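Local coordinates for protein putative phosphohistidine phosphatase SixA (Agrobacterium tumefaciens, PDB 2RFL) that probably hydrolyses phosphorylated substrates, perhaps phosphohistidine on a protein, as a member of the histidine phosphatase superfamily, at residues T9-L14 and N159-I164; T118-L123 and D130-A135. All blocks are in the same frame, centred on the assembly; numbering follows the deposited sequence.

Contact 1 (T9-L14 and N159-I164); sequences TRVYLL and NRWRLI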
loop_
_atom_site.group_PDB
_atom_site.type_symbol
_atom_site.label_atom_id
_atom_site.label_comp_id
_atom_site.label_asym_id
_atom_site.label_seq_id
_atom_site.Cartn_x
_atom_site.Cartn_y
_atom_site.Cartn_z
ATOM N N THR A 9 7.804 -12.504 -3.707
ATOM C CA THR A 9 7.358 -13.485 -2.724
ATOM C C THR A 9 6.621 -12.825 -1.537
ATOM O O THR A 9 5.939 -13.490 -0.762
ATOM C CB THR A 9 8.506 -14.485 -2.352
ATOM O OG1 THR A 9 9.355 -13.979 -1.323
ATOM C CG2 THR A 9 9.348 -14.754 -3.554
ATOM N N ARG A 10 6.749 -11.504 -1.431
ATOM C CA ARG A 10 5.993 -10.710 -0.456
ATOM C C ARG A 10 5.439 -9.426 -1.076
ATOM O O ARG A 10 6.197 -8.643 -1.656
ATOM C CB ARG A 10 6.830 -10.356 0.787
ATOM C CG ARG A 10 5.992 -9.658 1.881
ATOM C CD ARG A 10 6.546 -9.827 3.282
ATOM N NE ARG A 10 6.347 -11.173 3.804
ATOM C CZ ARG A 10 6.593 -11.525 5.060
ATOM N NH1 ARG A 10 7.026 -10.621 5.923
ATOM N NH2 ARG A 10 6.386 -12.767 5.462
ATOM N N VAL A 11 4.125 -9.241 -0.923
ATOM C CA VAL A 11 3.384 -8.052 -1.353
ATOM C C VAL A 11 2.897 -7.219 -0.167
ATOM O O VAL A 11 2.144 -7.687 0.679
ATOM C CB VAL A 11 2.141 -8.428 -2.208
ATOM C CG1 VAL A 11 1.154 -7.277 -2.338
ATOM C CG2 VAL A 11 2.557 -8.850 -3.584
ATOM N N TYR A 12 3.314 -5.969 -0.131
ATOM C CA TYR A 12 2.744 -5.009 0.803
ATOM C C TYR A 12 1.801 -4.100 0.050
ATOM O O TYR A 12 2.147 -3.599 -1.049
ATOM C CB TYR A 12 3.828 -4.176 1.457
ATOM C CG TYR A 12 4.927 -4.962 2.171
ATOM C CD1 TYR A 12 6.187 -5.118 1.584
ATOM C CD2 TYR A 12 4.713 -5.502 3.473
ATOM C CE1 TYR A 12 7.201 -5.819 2.252
ATOM C CE2 TYR A 12 5.724 -6.193 4.153
ATOM C CZ TYR A 12 6.960 -6.352 3.533
ATOM O OH TYR A 12 7.967 -7.032 4.189
ATOM N N LEU A 13 0.615 -3.920 0.635
ATOM C CA LEU A 13 -0.439 -3.042 0.129
ATOM C C LEU A 13 -0.845 -1.964 1.117
ATOM O O LEU A 13 -1.543 -2.249 2.125
ATOM C CB LEU A 13 -1.705 -3.856 -0.184
ATOM C CG LEU A 13 -1.745 -5.015 -1.164
ATOM C CD1 LEU A 13 -3.150 -5.551 -1.135
ATOM C CD2 LEU A 13 -1.408 -4.533 -2.522
ATOM N N LEU A 14 -0.466 -0.732 0.775
ATOM C CA LEU A 14 -0.565 0.448 1.622
ATOM C C LEU A 14 -1.521 1.501 1.043
ATOM O O LEU A 14 -1.299 2.081 -0.032
ATOM C CB LEU A 14 0.849 1.078 1.872
ATOM C CG LEU A 14 0.955 2.392 2.701
ATOM C CD1 LEU A 14 0.404 2.271 4.143
ATOM C CD2 LEU A 14 2.370 3.009 2.739
ATOM N N ASN A 159 0.788 -21.207 -6.007
ATOM C CA ASN A 159 -0.629 -21.478 -6.265
ATOM C C ASN A 159 -1.561 -20.335 -5.852
ATOM O O ASN A 159 -2.495 -20.001 -6.589
ATOM C CB ASN A 159 -1.083 -22.793 -5.616
ATOM C CG ASN A 159 -1.601 -23.797 -6.632
ATOM O OD1 ASN A 159 -1.221 -23.749 -7.795
ATOM N ND2 ASN A 159 -2.445 -24.726 -6.195
ATOM N N ARG A 160 -1.315 -19.744 -4.684
ATOM C CA ARG A 160 -2.161 -18.640 -4.203
ATOM C C ARG A 160 -1.506 -17.697 -3.183
ATOM O O ARG A 160 -0.597 -18.125 -2.424
ATOM C CB ARG A 160 -3.525 -19.156 -3.683
ATOM C CG ARG A 160 -3.588 -19.740 -2.276
ATOM C CD ARG A 160 -4.989 -20.329 -2.078
ATOM N NE ARG A 160 -5.103 -21.132 -0.872
ATOM C CZ ARG A 160 -5.693 -20.748 0.255
ATOM N NH1 ARG A 160 -6.273 -19.551 0.370
ATOM N NH2 ARG A 160 -5.731 -21.590 1.275
ATOM N N TRP A 161 -1.984 -16.437 -3.186
ATOM C CA TRP A 161 -1.600 -15.408 -2.180
ATOM C C TRP A 161 -2.275 -15.623 -0.807
ATOM O O TRP A 161 -3.487 -15.803 -0.726
ATOM C CB TRP A 161 -1.870 -13.966 -2.670
ATOM C CG TRP A 161 -1.004 -13.493 -3.806
ATOM C CD1 TRP A 161 -1.405 -13.207 -5.081
ATOM C CD2 TRP A 161 0.413 -13.238 -3.777
ATOM N NE1 TRP A 161 -0.347 -12.800 -5.847
ATOM C CE2 TRP A 161 0.788 -12.814 -5.076
ATOM C CE3 TRP A 161 1.404 -13.352 -2.792
ATOM C CZ2 TRP A 161 2.117 -12.494 -5.408
ATOM C CZ3 TRP A 161 2.736 -13.006 -3.130
ATOM C CH2 TRP A 161 3.072 -12.603 -4.417
ATOM N N ARG A 162 -1.500 -15.601 0.267
ATOM C CA ARG A 162 -2.098 -15.684 1.626
ATOM C C ARG A 162 -1.907 -14.362 2.384
ATOM O O ARG A 162 -0.795 -13.826 2.418
ATOM C CB ARG A 162 -1.476 -16.820 2.446
ATOM C CG ARG A 162 -1.150 -18.122 1.719
ATOM C CD ARG A 162 -2.376 -18.846 1.187
ATOM N NE ARG A 162 -3.459 -18.870 2.162
ATOM C CZ ARG A 162 -3.578 -19.783 3.116
ATOM N NH1 ARG A 162 -4.585 -19.728 3.969
ATOM N NH2 ARG A 162 -2.682 -20.745 3.213
ATOM N N LEU A 163 -2.958 -13.824 2.992
ATOM C CA LEU A 163 -2.745 -12.669 3.881
ATOM C C LEU A 163 -2.185 -13.158 5.193
ATOM O O LEU A 163 -2.690 -14.139 5.750
ATOM C CB LEU A 163 -4.028 -11.867 4.120
ATOM C CG LEU A 163 -3.848 -10.684 5.062
ATOM C CD1 LEU A 163 -3.516 -9.376 4.342
ATOM C CD2 LEU A 163 -5.100 -10.528 5.899
ATOM N N ILE A 164 -1.189 -12.448 5.713
ATOM C CA ILE A 164 -0.266 -12.967 6.754
ATOM C C ILE A 164 -0.245 -12.029 7.982
ATOM O O ILE A 164 0.137 -12.452 9.129
ATOM C CB ILE A 164 1.164 -13.131 6.107
ATOM C CG1 ILE A 164 1.259 -14.412 5.291
ATOM C CG2 ILE A 164 2.355 -12.935 7.077
ATOM C CD1 ILE A 164 1.568 -15.647 6.030
#
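W161 reaches V11 across the width of an intervening strand, and its side chain can be followed outward atom by atom. CB points toward the partner segment, and the first torsion (chi1 -68°) sets CG beside the backbone N, so that the indole is carried away from its own carbonyl with the six-membered ring leading. Along that ring CZ2 and CH2 come first to V11: CH2 stands 3.9 Å from V11 CG2. This methyl lies over one face, 22° off the ring normal and 4.2 Å from the centroid of the six-membered ring, a CH-pi contact. CZ3 lies beneath the same methyl and also has T9 O 4.0 Å away, at the ring edge and near its plane. The sheet of this alpha-beta-alpha sandwich explains the spacing: strand 145-149 runs between 10-15 and 162-167, and V11 bonds through its backbone to L148, while M126 of helix 118-127 touches the indole. On the other side of the sheet, R10 extends (chi1 -174°) before bending at chi3, and its NH2 comes obliquely to I164 CG2 at 4.3 Å. R10 NH2 also forms a salt bridge with OD2 of D149, on the intervening strand.

Contact 2 (T118-L123 and D130-A135); sequences TMEATL and DLLHAA
L132 and L123 meet branch against branch where two consecutive helices, 118-127 and 129-135, pack together on one side of the alpha-beta-alpha sandwich. Both side chains point toward the partner helix and cross obliquely, yet they do unequal work. L132 delivers a single methyl: its CG-CD2 bond aims almost straight at the branch point of L123, and L132 CD2 comes within 3.5 Å of L123 CG. The same methyl is 3.7 Å from L123 CD2 and 3.8 Å from L123 CB, so it rests in the notch formed by one flank of the fork, while L123 CD1 is directed away from it. Both residues hold CG anti to the backbone N (chi1 -154° in L132, -180° in L123), which stretches each side chain away from its own helix and lets the two span the 7.3 Å between L123 CA and L132 CA. No hydrogen bond joins the segments; the contact is apolar packing, flanked by the polar E120, one turn before L123. Its extended chain (chi2 170°) brings the carboxylate alongside the other branch of L132, and OE1 accepts a weak hydrogen bond from the backbone N of F140, a residue that the side chain of L123 also touches. Both methyls of L132 therefore approach E120, but only CD2 also meets L123: CD2 lies 4.1 Å from E120 O, and CD1 4.3 Å from E120 OE2.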
loop_
_atom_site.group_PDB
_atom_site.type_symbol
_atom_site.label_atom_id
_atom_site.label_comp_id
_atom_site.label_asym_id
_atom_site.label_seq_id
_atom_site.Cartn_x
_atom_site.Cartn_y
_atom_site.Cartn_z
ATOM N N THR A 118 -9.134 0.946 -6.133
ATOM C CA THR A 118 -8.094 0.092 -6.693
ATOM C C THR A 118 -7.303 -0.723 -5.664
ATOM O O THR A 118 -6.991 -1.870 -5.901
ATOM C CB THR A 118 -7.139 0.911 -7.536
ATOM O OG1 THR A 118 -7.867 2.001 -8.099
ATOM C CG2 THR A 118 -6.503 0.057 -8.643
HETATM N N MSE A 119 -6.968 -0.122 -4.537
HETATM C CA MSE A 119 -6.206 -0.821 -3.495
HETATM C C MSE A 119 -7.019 -1.987 -2.894
HETATM O O MSE A 119 -6.551 -3.129 -2.878
HETATM C CB MSE A 119 -5.706 0.170 -2.411
HETATM C CG MSE A 119 -4.523 -0.356 -1.530
HETATM SE SE MSE A 119 -2.919 -1.051 -2.510
HETATM C CE MSE A 119 -2.307 0.612 -3.368
ATOM N N GLU A 120 -8.232 -1.675 -2.414
ATOM C CA GLU A 120 -9.191 -2.693 -1.933
ATOM C C GLU A 120 -9.442 -3.779 -2.986
ATOM O O GLU A 120 -9.455 -4.960 -2.652
ATOM C CB GLU A 120 -10.520 -2.056 -1.464
ATOM C CG GLU A 120 -11.259 -2.871 -0.383
ATOM C CD GLU A 120 -12.469 -2.137 0.276
ATOM O OE1 GLU A 120 -12.416 -0.901 0.477
ATOM O OE2 GLU A 120 -13.486 -2.812 0.595
ATOM N N ALA A 121 -9.600 -3.395 -4.252
ATOM C CA ALA A 121 -9.805 -4.392 -5.321
ATOM C C ALA A 121 -8.626 -5.354 -5.534
ATOM O O ALA A 121 -8.807 -6.544 -5.743
ATOM C CB ALA A 121 -10.181 -3.722 -6.605
ATOM N N THR A 122 -7.423 -4.826 -5.445
ATOM C CA THR A 122 -6.214 -5.607 -5.478
ATOM C C THR A 122 -6.107 -6.660 -4.385
ATOM O O THR A 122 -5.727 -7.807 -4.651
ATOM C CB THR A 122 -5.010 -4.671 -5.438
ATOM O OG1 THR A 122 -5.277 -3.569 -6.327
ATOM C CG2 THR A 122 -3.763 -5.409 -5.871
ATOM N N LEU A 123 -6.425 -6.288 -3.153
ATOM C CA LEU A 123 -6.388 -7.275 -2.066
ATOM C C LEU A 123 -7.447 -8.314 -2.308
ATOM O O LEU A 123 -7.180 -9.508 -2.161
ATOM C CB LEU A 123 -6.588 -6.595 -0.707
ATOM C CG LEU A 123 -6.588 -7.413 0.583
ATOM C CD1 LEU A 123 -5.291 -8.220 0.683
ATOM C CD2 LEU A 123 -6.786 -6.505 1.811
ATOM N N ASP A 130 -14.640 -13.179 0.561
ATOM C CA ASP A 130 -14.966 -13.750 1.873
ATOM C C ASP A 130 -13.935 -13.423 2.948
ATOM O O ASP A 130 -14.293 -13.088 4.084
ATOM C CB ASP A 130 -15.166 -15.264 1.794
ATOM C CG ASP A 130 -16.326 -15.656 0.910
ATOM O OD1 ASP A 130 -17.407 -15.077 1.080
ATOM O OD2 ASP A 130 -16.155 -16.538 0.042
ATOM N N LEU A 131 -12.661 -13.543 2.586
ATOM C CA LEU A 131 -11.586 -13.237 3.517
ATOM C C LEU A 131 -11.378 -11.762 3.716
ATOM O O LEU A 131 -11.244 -11.312 4.852
ATOM C CB LEU A 131 -10.298 -13.949 3.148
ATOM C CG LEU A 131 -10.434 -15.257 3.880
ATOM C CD1 LEU A 131 -9.308 -16.169 3.479
ATOM C CD2 LEU A 131 -10.470 -14.903 5.410
ATOM N N LEU A 132 -11.381 -11.016 2.618
ATOM C CA LEU A 132 -11.488 -9.574 2.684
ATOM C C LEU A 132 -12.504 -9.144 3.747
ATOM O O LEU A 132 -12.127 -8.458 4.685
ATOM C CB LEU A 132 -11.866 -8.980 1.317
ATOM C CG LEU A 132 -11.490 -7.533 0.932
ATOM C CD1 LEU A 132 -11.758 -6.513 2.039
ATOM C CD2 LEU A 132 -10.066 -7.503 0.495
ATOM N N HIS A 133 -13.768 -9.559 3.593
ATOM C CA HIS A 133 -14.837 -9.302 4.579
ATOM C C HIS A 133 -14.485 -9.635 6.045
ATOM O O HIS A 133 -14.639 -8.787 6.923
ATOM C CB HIS A 133 -16.120 -10.031 4.177
ATOM C CG HIS A 133 -17.269 -9.123 3.852
ATOM N ND1 HIS A 133 -17.259 -8.251 2.785
ATOM C CD2 HIS A 133 -18.482 -8.976 4.441
ATOM C CE1 HIS A 133 -18.406 -7.591 2.744
ATOM N NE2 HIS A 133 -19.168 -8.018 3.734
ATOM N N ALA A 134 -14.013 -10.862 6.291
ATOM C CA ALA A 134 -13.602 -11.339 7.620
ATOM C C ALA A 134 -12.458 -10.530 8.230
ATOM O O ALA A 134 -12.320 -10.449 9.450
ATOM C CB ALA A 134 -13.222 -12.794 7.556
ATOM N N ALA A 135 -11.629 -9.941 7.374
ATOM C CA ALA A 135 -10.476 -9.189 7.825
ATOM C C ALA A 135 -10.871 -7.733 8.020
ATOM O O ALA A 135 -10.500 -7.085 9.006
ATOM C CB ALA A 135 -9.343 -9.318 6.831
#

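Contact 1 spans the sheet from strand 10-15 to the edge strand 162-167, across strand 145-149, while contact 2 joins two helices on one face of that sheet. Their centres lie 12 Å apart. Strand 10-15 comes first in the chain, then helices 118-127 and 129-135, and last the edge strand 162-167, so contact 2 falls between the two halves of contact 1. Helix 118-127 connects them: L13 CD1 packs on L123 CB at 3.6 Å, and L13 CD2 lies 3.8 Å from SE of M119. Packing therefore continues from the sheet through helix 118-127 to the short outer helix 129-135, so that the N-terminal strand and the C-terminal part of the chain pack in one layer over another.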